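Local structure of fiber protein (3F0Y) at residues T53-V58 and T196-F201; P153-V158 and T176-T181. The protein forms the trimeric knob at the tip of the adenovirus type 14 fiber, the part that probably engages host-cell receptors during attachment. All blocks are in the same frame, centred on the assembly; numbering follows the deposited sequence. Where two conformers were deposited one is given.

Contact 1 of 2, residues T53-V58 and T196-F201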
loop_
_atom_site.group_PDB
_atom_site.type_symbol
_atom_site.label_atom_id
_atom_site.label_comp_id
_atom_site.label_asym_id
_atom_site.label_seq_id
_atom_site.Cartn_x
_atom_site.Cartn_y
_atom_site.Cartn_z
ATOM N N THR A 53 -5.949 -0.627 -7.905
ATOM C CA THR A 53 -5.851 -0.582 -6.451
ATOM C C THR A 53 -7.039 -1.361 -5.887
ATOM O O THR A 53 -8.183 -0.934 -6.022
ATOM C CB THR A 53 -5.898 0.868 -5.927
ATOM O OG1 THR A 53 -4.866 1.641 -6.550
ATOM C CG2 THR A 53 -5.720 0.904 -4.419
ATOM N N ALA A 54 -6.760 -2.511 -5.275
ATOM C CA ALA A 54 -7.802 -3.364 -4.704
ATOM C C ALA A 54 -7.825 -3.188 -3.192
ATOM O O ALA A 54 -6.797 -3.308 -2.535
ATOM C CB ALA A 54 -7.557 -4.818 -5.069
ATOM N N PHE A 55 -9.014 -2.922 -2.659
ATOM C CA PHE A 55 -9.212 -2.521 -1.272
ATOM C C PHE A 55 -10.326 -3.403 -0.712
ATOM O O PHE A 55 -11.479 -3.283 -1.127
ATOM C CB PHE A 55 -9.603 -1.039 -1.268
ATOM C CG PHE A 55 -9.949 -0.473 0.082
ATOM C CD1 PHE A 55 -8.968 0.098 0.882
ATOM C CD2 PHE A 55 -11.270 -0.442 0.520
ATOM C CE1 PHE A 55 -9.288 0.655 2.113
ATOM C CE2 PHE A 55 -11.596 0.111 1.752
ATOM C CZ PHE A 55 -10.606 0.663 2.546
ATOM N N VAL A 56 -9.979 -4.309 0.204
ATOM C CA VAL A 56 -10.912 -5.365 0.604
ATOM C C VAL A 56 -10.934 -5.657 2.107
ATOM O O VAL A 56 -9.897 -5.684 2.770
ATOM C CB VAL A 56 -10.629 -6.677 -0.178
ATOM C CG1 VAL A 56 -9.281 -7.274 0.221
ATOM C CG2 VAL A 56 -11.757 -7.685 0.024
ATOM N N TYR A 57 -12.138 -5.857 2.635
ATOM C CA TYR A 57 -12.315 -6.377 3.987
ATOM C C TYR A 57 -13.681 -7.026 4.129
ATOM O O TYR A 57 -14.526 -6.926 3.236
ATOM C CB TYR A 57 -12.112 -5.290 5.051
ATOM C CG TYR A 57 -13.045 -4.102 4.970
ATOM C CD1 TYR A 57 -12.878 -3.128 3.991
ATOM C CD2 TYR A 57 -14.075 -3.934 5.893
ATOM C CE1 TYR A 57 -13.721 -2.030 3.920
ATOM C CE2 TYR A 57 -14.923 -2.835 5.831
ATOM C CZ TYR A 57 -14.740 -1.888 4.841
ATOM O OH TYR A 57 -15.570 -0.795 4.765
ATOM N N VAL A 58 -13.880 -7.711 5.249
ATOM C CA VAL A 58 -15.125 -8.417 5.505
ATOM C C VAL A 58 -15.764 -7.915 6.793
ATOM O O VAL A 58 -15.072 -7.586 7.755
ATOM C CB VAL A 58 -14.906 -9.946 5.585
ATOM C CG1 VAL A 58 -14.289 -10.455 4.295
ATOM C CG2 VAL A 58 -14.031 -10.311 6.770
ATOM N N THR A 196 -12.485 -7.621 9.538
ATOM C CA THR A 196 -11.080 -7.491 9.158
ATOM C C THR A 196 -10.819 -6.035 8.788
ATOM O O THR A 196 -11.701 -5.357 8.259
ATOM C CB THR A 196 -10.707 -8.414 7.974
ATOM O OG1 THR A 196 -11.411 -8.012 6.792
ATOM C CG2 THR A 196 -11.032 -9.869 8.295
ATOM N N SER A 197 -9.618 -5.547 9.086
ATOM C CA SER A 197 -9.224 -4.207 8.665
ATOM C C SER A 197 -8.967 -4.237 7.161
ATOM O O SER A 197 -8.653 -5.293 6.613
ATOM C CB SER A 197 -7.984 -3.729 9.424
ATOM O OG SER A 197 -6.872 -4.572 9.190
ATOM N N PRO A 198 -9.105 -3.084 6.484
ATOM C CA PRO A 198 -8.948 -3.090 5.033
ATOM C C PRO A 198 -7.573 -3.575 4.592
ATOM O O PRO A 198 -6.561 -3.179 5.174
ATOM C CB PRO A 198 -9.141 -1.619 4.646
ATOM C CG PRO A 198 -9.847 -0.998 5.788
ATOM C CD PRO A 198 -9.401 -1.736 7.002
ATOM N N PHE A 199 -7.552 -4.446 3.590
ATOM C CA PHE A 199 -6.311 -4.841 2.943
ATOM C C PHE A 199 -6.282 -4.236 1.551
ATOM O O PHE A 199 -7.211 -4.434 0.765
ATOM C CB PHE A 199 -6.199 -6.361 2.854
ATOM C CG PHE A 199 -4.983 -6.831 2.106
ATOM C CD1 PHE A 199 -3.712 -6.441 2.512
ATOM C CD2 PHE A 199 -5.105 -7.663 1.001
ATOM C CE1 PHE A 199 -2.585 -6.868 1.826
ATOM C CE2 PHE A 199 -3.978 -8.101 0.313
ATOM C CZ PHE A 199 -2.717 -7.701 0.726
ATOM N N THR A 200 -5.220 -3.491 1.260
ATOM C CA THR A 200 -5.021 -2.922 -0.065
ATOM C C THR A 200 -3.903 -3.660 -0.783
ATOM O O THR A 200 -2.795 -3.776 -0.263
ATOM C CB THR A 200 -4.680 -1.427 0.000
ATOM O OG1 THR A 200 -5.743 -0.729 0.658
ATOM C CG2 THR A 200 -4.501 -0.856 -1.403
ATOM N N PHE A 201 -4.208 -4.172 -1.972
ATOM C CA PHE A 201 -3.195 -4.761 -2.833
ATOM C C PHE A 201 -3.331 -4.229 -4.247
ATOM O O PHE A 201 -4.337 -3.605 -4.598
ATOM C CB PHE A 201 -3.247 -6.293 -2.809
ATOM C CG PHE A 201 -4.532 -6.879 -3.321
ATOM C CD1 PHE A 201 -4.611 -7.400 -4.607
ATOM C CD2 PHE A 201 -5.655 -6.945 -2.507
ATOM C CE1 PHE A 201 -5.793 -7.959 -5.077
ATOM C CE2 PHE A 201 -6.840 -7.501 -2.972
ATOM C CZ PHE A 201 -6.908 -8.008 -4.259
HETATM O O HOH W 1 -9.218 -7.306 5.005
#
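The phenyl ring of Phe-201 carries Ala-54 CB over one face, the methyl 3.5 Å from the ring centroid and shifted toward the rim at CZ, a CH-pi contact. Val-56 CG1 reaches the same ring at its edge, near CE2. Phe-201 CG lies between its own backbone N and carbonyl carbon (chi1 63°), and the ring beyond it reaches Ala-54. With Phe-199, these residues occupy the face of the sheet turned to the knob's interior, where Phe-199 and Phe-201 pack against strand 151-160. On the other face, Phe-55 has Thr-200 OG1 at its edge, 3.3 Å from CD1, while Pro-198 CB approaches CE1 and CZ obliquely. Tyr-57 lies beside Pro-198, its CD1 4.1 Å from Pro-198 CB, and Thr-196 O approaches its ring obliquely. Leu-51 and Ile-204 of a neighbouring subunit pack on Phe-55 and Tyr-57, so this face belongs to the trimer interface.

Between the two faces the backbones pair as an antiparallel ladder. Ala-54 with Phe-201 and Val-56 with Phe-199 are hydrogen-bonded pairs, Phe-55 with Thr-200 the non-hydrogen-bonded pair between them. Ala-54 N donates to Phe-201 O at 2.7 Å. Past Pro-198 the regular pairing stops: Val-58 N donates to the side-chain OG1 of Thr-196 at 2.9 Å, while Thr-196 N still donates to the backbone O of Val-58 at 3.1 Å. Thr-196 OG1 also donates to a water, which in turn donates to Val-56 O and Ser-197 O and so links the two segments beside the Phe-199 N to Val-56 O bond. The methyls Val-58 CG2 and Thr-196 CG2 press together at 3.4 Å, tighter than usual. Pairing of the C-terminal strand 199-204 with strand 51-60, itself paired with strand 39-48, is characteristic of the subunit-facing sheet of the adenovirus knob beta-sandwich.

Contact 2 of 2, residues P153-V158 and T176-T181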
loop_
_atom_site.group_PDB
_atom_site.type_symbol
_atom_site.label_atom_id
_atom_site.label_comp_id
_atom_site.label_asym_id
_atom_site.label_seq_id
_atom_site.Cartn_x
_atom_site.Cartn_y
_atom_site.Cartn_z
ATOM N N PRO A 153 -3.229 -9.923 14.245
ATOM C CA PRO A 153 -2.821 -9.997 12.843
ATOM C C PRO A 153 -3.400 -11.209 12.111
ATOM O O PRO A 153 -3.372 -12.325 12.634
ATOM C CB PRO A 153 -1.296 -10.099 12.927
ATOM C CG PRO A 153 -1.035 -10.733 14.236
ATOM C CD PRO A 153 -2.118 -10.251 15.158
ATOM N N ILE A 154 -3.920 -10.970 10.910
ATOM C CA ILE A 154 -4.478 -12.021 10.065
ATOM C C ILE A 154 -3.712 -12.047 8.749
ATOM O O ILE A 154 -3.533 -11.007 8.120
ATOM C CB ILE A 154 -5.972 -11.767 9.774
ATOM C CG1 ILE A 154 -6.777 -11.748 11.077
ATOM C CG2 ILE A 154 -6.525 -12.824 8.819
ATOM C CD1 ILE A 154 -8.239 -11.389 10.886
ATOM N N ASP A 155 -3.263 -13.230 8.334
ATOM C CA ASP A 155 -2.552 -13.381 7.064
ATOM C C ASP A 155 -3.531 -13.346 5.900
ATOM O O ASP A 155 -4.614 -13.926 5.976
ATOM C CB ASP A 155 -1.785 -14.704 7.017
ATOM C CG ASP A 155 -0.707 -14.795 8.073
ATOM O OD1 ASP A 155 -0.070 -13.765 8.372
ATOM O OD2 ASP A 155 -0.495 -15.905 8.601
ATOM N N ILE A 156 -3.142 -12.673 4.822
ATOM C CA ILE A 156 -3.945 -12.653 3.607
ATOM C C ILE A 156 -3.125 -13.153 2.431
ATOM O O ILE A 156 -1.996 -12.713 2.215
ATOM C CB ILE A 156 -4.485 -11.252 3.287
ATOM C CG1 ILE A 156 -5.352 -10.747 4.438
ATOM C CG2 ILE A 156 -5.300 -11.281 1.993
ATOM C CD1 ILE A 156 -5.989 -9.405 4.174
ATOM N N SER A 157 -3.705 -14.088 1.688
ATOM C CA SER A 157 -3.128 -14.582 0.451
ATOM C C SER A 157 -4.126 -14.295 -0.659
ATOM O O SER A 157 -5.301 -14.639 -0.545
ATOM C CB SER A 157 -2.865 -16.084 0.553
ATOM O OG SER A 157 -2.200 -16.567 -0.600
ATOM N N VAL A 158 -3.658 -13.640 -1.717
ATOM C CA VAL A 158 -4.462 -13.419 -2.907
ATOM C C VAL A 158 -3.845 -14.203 -4.056
ATOM O O VAL A 158 -2.632 -14.155 -4.262
ATOM C CB VAL A 158 -4.530 -11.924 -3.277
ATOM C CG1 VAL A 158 -5.332 -11.722 -4.558
ATOM C CG2 VAL A 158 -5.128 -11.122 -2.137
ATOM N N THR A 176 -7.755 -15.161 0.480
ATOM C CA THR A 176 -7.802 -16.062 1.627
ATOM C C THR A 176 -7.294 -15.369 2.883
ATOM O O THR A 176 -6.140 -14.950 2.943
ATOM C CB THR A 176 -6.942 -17.319 1.390
ATOM O OG1 THR A 176 -7.447 -18.039 0.261
ATOM C CG2 THR A 176 -6.957 -18.232 2.618
ATOM N N TRP A 177 -8.172 -15.248 3.876
ATOM C CA TRP A 177 -7.800 -14.780 5.205
ATOM C C TRP A 177 -7.520 -16.001 6.059
ATOM O O TRP A 177 -8.278 -16.973 6.017
ATOM C CB TRP A 177 -8.939 -13.992 5.848
ATOM C CG TRP A 177 -9.189 -12.652 5.244
ATOM C CD1 TRP A 177 -8.698 -11.459 5.678
ATOM C CD2 TRP A 177 -10.010 -12.361 4.107
ATOM N NE1 TRP A 177 -9.154 -10.441 4.877
ATOM C CE2 TRP A 177 -9.964 -10.967 3.907
ATOM C CE3 TRP A 177 -10.780 -13.145 3.240
ATOM C CZ2 TRP A 177 -10.655 -10.336 2.869
ATOM C CZ3 TRP A 177 -11.468 -12.518 2.209
ATOM C CH2 TRP A 177 -11.401 -11.127 2.034
ATOM N N SER A 178 -6.443 -15.956 6.835
ATOM C CA SER A 178 -6.099 -17.073 7.702
ATOM C C SER A 178 -5.292 -16.644 8.916
ATOM O O SER A 178 -4.620 -15.611 8.911
ATOM C CB SER A 178 -5.320 -18.137 6.922
ATOM O OG SER A 178 -4.040 -17.661 6.543
ATOM N N TRP A 179 -5.372 -17.453 9.965
ATOM C CA TRP A 179 -4.454 -17.323 11.082
ATOM C C TRP A 179 -4.253 -18.663 11.778
ATOM O O TRP A 179 -5.125 -19.532 11.741
ATOM C CB TRP A 179 -4.921 -16.249 12.067
ATOM C CG TRP A 179 -6.201 -16.551 12.773
ATOM C CD1 TRP A 179 -6.350 -17.282 13.912
ATOM C CD2 TRP A 179 -7.509 -16.096 12.411
ATOM N NE1 TRP A 179 -7.673 -17.327 14.274
ATOM C CE2 TRP A 179 -8.407 -16.605 13.372
ATOM C CE3 TRP A 179 -8.011 -15.313 11.365
ATOM C CZ2 TRP A 179 -9.783 -16.359 13.318
ATOM C CZ3 TRP A 179 -9.379 -15.068 11.311
ATOM C CH2 TRP A 179 -10.247 -15.590 12.282
ATOM N N ASN A 180 -3.076 -18.805 12.377
ATOM C CA ASN A 180 -2.689 -20.000 13.116
ATOM C C ASN A 180 -1.875 -19.562 14.334
ATOM O O ASN A 180 -0.670 -19.331 14.230
ATOM C CB ASN A 180 -1.871 -20.926 12.203
ATOM C CG ASN A 180 -1.452 -22.224 12.882
ATOM O OD1 ASN A 180 -1.699 -22.436 14.068
ATOM N ND2 ASN A 180 -0.810 -23.101 12.118
ATOM N N THR A 181 -2.546 -19.436 15.479
ATOM C CA THR A 181 -1.947 -18.861 16.682
ATOM C C THR A 181 -2.137 -19.739 17.912
ATOM O O THR A 181 -2.861 -20.732 17.873
ATOM C CB THR A 181 -2.565 -17.476 16.969
ATOM O OG1 THR A 181 -3.992 -17.596 17.054
ATOM C CG2 THR A 181 -2.210 -16.495 15.860
HETATM O O HOH W 2 -2.059 -18.253 8.419
HETATM O O HOH W 3 -6.545 -17.277 -2.164
#
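Ile-156 lies side by side with Trp-177, its CD1 3.4 Å from Trp-177 NE1 and its CG1 close to CD1 of the indole. The chain of Ile-156 is extended (chi2 -177°), which carries CD1 on toward the pyrrole part of the indole. Ile-154 touches both tryptophans: CG2 lies between Trp-177 CB (4.0 Å) and Trp-179 CE3, and CG1 and CD1 run beside Trp-179, CG1 3.8 Å from CE3. Phe-76 of strand 73-82 meets the Trp-177 ring, and Phe-152 packs edge-to-face with Trp-179, whose NE1 is hydrogen-bonded to Tyr-71 O.

The two segments are the arms of an antiparallel beta hairpin, strands 151-160 and 171-180, at the middle of a four-stranded sheet of the knob sandwich. Asp-155 with Ser-178 and Ser-157 with Thr-176 are its hydrogen-bonded pairs, with Ile-156 and Trp-177 between them. Thr-176 N donates to Ser-157 O at 2.7 Å in a nearly straight bond (172°); Asp-155 N to Ser-178 O is more bent, at 137°.

Asp-155, Ser-157, Thr-176 and Ser-178 occupy the opposite, more exposed face. There a water donates to Asp-155 OD2 at 2.8 Å and is hydrogen-bonded to Ser-178 OG, joining the two side chains. A second water is bonded to Thr-176 OG1 and makes a weak bond to Ser-157 O; Thr-176 OG1 is also hydrogen-bonded to Thr-77 OG1 on strand 73-82.

Overall arrangement
Contacts 1 and 2 belong to the two facing sheets of one sandwich, their centres 13 Å apart, and their apolar faces meet in the core. Phe-199 CB packs on Ile-156 CD1 at 3.3 Å, Val-58 CG1 on Trp-177 CH2 at 3.7 Å, and Phe-201 CE1 on Val-158 CG1 at 3.8 Å. Along the chain contact 2 is nested within the loop closed by contact 1; strand 199-204 is the next strand after 171-180, and the connection between them passes from one sheet to the other. The outward faces differ: that of contact 1 meets a neighbouring subunit, whereas no other chain of the trimer touches the segments of contact 2.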